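Local structure of cupin 2, conserved barrel domain protein (Novosphingobium aromaticivorans DSM 12444, 3ES1) at residues A[103-109]-A[122-128]. The protein is of unknown function but adopts a cupin-like beta-barrel fold and assembles as a dimer. Sequence-based numbering, arbitrary orientation.
Sequences GIVLEGE and VRQGGII
The amide of Gln124 and the carboxylate of Glu107 lie near each other with planes 45° apart, joined through a water that donates to Glu107 OE1 at 2.7 Å and accepts only weakly from Gln124 NE2. Gly108 N donates to Gln124 OE1 at 3.0 Å from above the carbonyl plane. Gln124 CG lies anti to the backbone N (chi1 -172°) and the chain runs on extended, which carries the amide to the 106-108 bend. Water bridges Glu109 OE1 to Gln124 N. Beyond this polar end, the backbone N and O of Val105 both bond to the 122-128 chain: N to Gly126 O at 2.9 Å (N-H...O 176°), O to Gly125 N at 2.8 Å. Gly126 N donates to Arg123 O, closing a type II turn packed against the valine. Val105 CG2 packs on Val122 CG1 at 3.6 Å, and an alanine here would probably leave Val122 without that partner and open a gap beside the turn. Two bonds of 2.8 Å, Gly103 N to Ile128 O and Ile128 N to Gly103 O, define an antiparallel hydrogen-bonded pair. The contact joins strands 127-130 and 99-107 of the cupin barrel; the latter also pairs with 145-153, its Leu106 and Glu107 forming a classic bulge opposite Arg146, while Ile127 and Ile128 pair in parallel with a strand of the second subunit.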
loop_
_atom_site.group_PDB
_atom_site.type_symbol
_atom_site.label_atom_id
_atom_site.label_comp_id
_atom_site.label_asym_id
_atom_site.label_seq_id
_atom_site.Cartn_x
_atom_site.Cartn_y
_atom_site.Cartn_z
ATOM N N GLY A 103 5.023 -1.426 -3.570
ATOM C CA GLY A 103 6.038 -1.140 -2.554
ATOM C C GLY A 103 6.283 0.341 -2.454
ATOM O O GLY A 103 6.474 1.009 -3.465
ATOM N N ILE A 104 6.314 0.846 -1.216
ATOM C CA ILE A 104 6.551 2.276 -0.974
ATOM C C ILE A 104 7.742 2.474 -0.082
ATOM O O ILE A 104 7.788 1.987 1.069
ATOM C CB ILE A 104 5.280 3.021 -0.401
ATOM C CG1 ILE A 104 4.031 2.730 -1.282
ATOM C CG2 ILE A 104 5.486 4.534 -0.404
ATOM C CD1 ILE A 104 3.175 1.564 -0.787
ATOM N N VAL A 105 8.711 3.198 -0.605
ATOM C CA VAL A 105 9.955 3.424 0.154
ATOM C C VAL A 105 9.720 4.536 1.192
ATOM O O VAL A 105 9.581 5.724 0.833
ATOM C CB VAL A 105 11.192 3.698 -0.759
ATOM C CG1 VAL A 105 12.475 3.727 0.067
ATOM C CG2 VAL A 105 11.322 2.668 -1.899
ATOM N N LEU A 106 9.742 4.176 2.483
ATOM C CA LEU A 106 9.359 5.142 3.511
ATOM C C LEU A 106 10.551 5.952 3.987
ATOM O O LEU A 106 10.464 7.142 4.357
ATOM C CB LEU A 106 8.675 4.446 4.716
ATOM C CG LEU A 106 7.410 3.568 4.428
ATOM C CD1 LEU A 106 6.730 3.183 5.727
ATOM C CD2 LEU A 106 6.439 4.237 3.489
ATOM N N GLU A 107 11.662 5.257 4.012
ATOM C CA GLU A 107 12.929 5.768 4.574
ATOM C C GLU A 107 14.107 5.081 3.902
ATOM O O GLU A 107 14.128 3.873 3.749
ATOM C CB GLU A 107 12.987 5.502 6.078
ATOM C CG GLU A 107 14.344 5.604 6.691
ATOM C CD GLU A 107 14.902 7.025 6.814
ATOM O OE1 GLU A 107 14.120 8.010 6.730
ATOM O OE2 GLU A 107 16.146 7.138 7.007
ATOM N N GLY A 108 15.099 5.873 3.517
ATOM C CA GLY A 108 16.266 5.362 2.846
ATOM C C GLY A 108 16.009 5.101 1.373
ATOM O O GLY A 108 15.060 5.591 0.794
ATOM N N GLU A 109 16.921 4.347 0.787
ATOM C CA GLU A 109 16.776 3.878 -0.569
ATOM C C GLU A 109 17.256 2.466 -0.736
ATOM O O GLU A 109 18.030 1.923 0.062
ATOM C CB GLU A 109 17.441 4.796 -1.573
ATOM C CG GLU A 109 18.911 5.007 -1.410
ATOM C CD GLU A 109 19.403 6.114 -2.338
ATOM O OE1 GLU A 109 18.781 7.196 -2.391
ATOM O OE2 GLU A 109 20.381 5.895 -3.040
ATOM N N VAL A 122 15.476 2.650 -6.160
ATOM C CA VAL A 122 14.236 3.333 -5.829
ATOM C C VAL A 122 14.494 4.176 -4.602
ATOM O O VAL A 122 14.832 3.691 -3.527
ATOM C CB VAL A 122 13.059 2.401 -5.557
ATOM C CG1 VAL A 122 11.768 3.211 -5.433
ATOM C CG2 VAL A 122 12.928 1.361 -6.678
ATOM N N ARG A 123 14.369 5.468 -4.824
ATOM C CA ARG A 123 14.680 6.441 -3.818
ATOM C C ARG A 123 13.535 6.600 -2.821
ATOM O O ARG A 123 12.427 6.085 -2.997
ATOM C CB ARG A 123 15.014 7.792 -4.490
ATOM C CG ARG A 123 16.215 7.765 -5.392
ATOM C CD ARG A 123 16.404 9.146 -6.083
ATOM N NE ARG A 123 15.267 9.478 -6.924
ATOM C CZ ARG A 123 15.144 9.079 -8.193
ATOM N NH1 ARG A 123 16.081 8.336 -8.759
ATOM N NH2 ARG A 123 14.064 9.372 -8.884
ATOM N N GLN A 124 13.860 7.276 -1.742
ATOM C CA GLN A 124 12.881 7.534 -0.689
ATOM C C GLN A 124 11.660 8.217 -1.284
ATOM O O GLN A 124 11.772 9.106 -2.130
ATOM C CB GLN A 124 13.503 8.340 0.448
ATOM C CG GLN A 124 12.616 8.476 1.660
ATOM C CD GLN A 124 13.310 9.144 2.830
ATOM O OE1 GLN A 124 14.449 8.790 3.233
ATOM N NE2 GLN A 124 12.641 10.160 3.372
ATOM N N GLY A 125 10.477 7.747 -0.891
ATOM C CA GLY A 125 9.214 8.236 -1.417
ATOM C C GLY A 125 8.769 7.604 -2.708
ATOM O O GLY A 125 7.663 7.851 -3.186
ATOM N N GLY A 126 9.646 6.770 -3.268
ATOM C CA GLY A 126 9.383 6.046 -4.500
ATOM C C GLY A 126 8.440 4.855 -4.335
ATOM O O GLY A 126 8.350 4.235 -3.249
ATOM N N ILE A 127 7.763 4.533 -5.429
ATOM C CA ILE A 127 6.826 3.398 -5.474
ATOM C C ILE A 127 7.162 2.390 -6.560
ATOM O O ILE A 127 7.393 2.737 -7.726
ATOM C CB ILE A 127 5.364 3.888 -5.650
ATOM C CG1 ILE A 127 4.963 4.788 -4.449
ATOM C CG2 ILE A 127 4.414 2.700 -5.800
ATOM C CD1 ILE A 127 3.588 5.548 -4.589
ATOM N N ILE A 128 7.144 1.121 -6.147
ATOM C CA ILE A 128 7.352 -0.002 -7.042
ATOM C C ILE A 128 6.024 -0.732 -7.293
ATOM O O ILE A 128 5.274 -1.029 -6.365
ATOM C CB ILE A 128 8.365 -1.038 -6.517
ATOM C CG1 ILE A 128 9.687 -0.351 -6.069
ATOM C CG2 ILE A 128 8.598 -2.088 -7.568
ATOM C CD1 ILE A 128 9.673 -0.087 -4.570
HETATM O O HOH W 1 14.636 10.579 6.026
HETATM O O HOH W 2 16.505 8.388 -1.221
#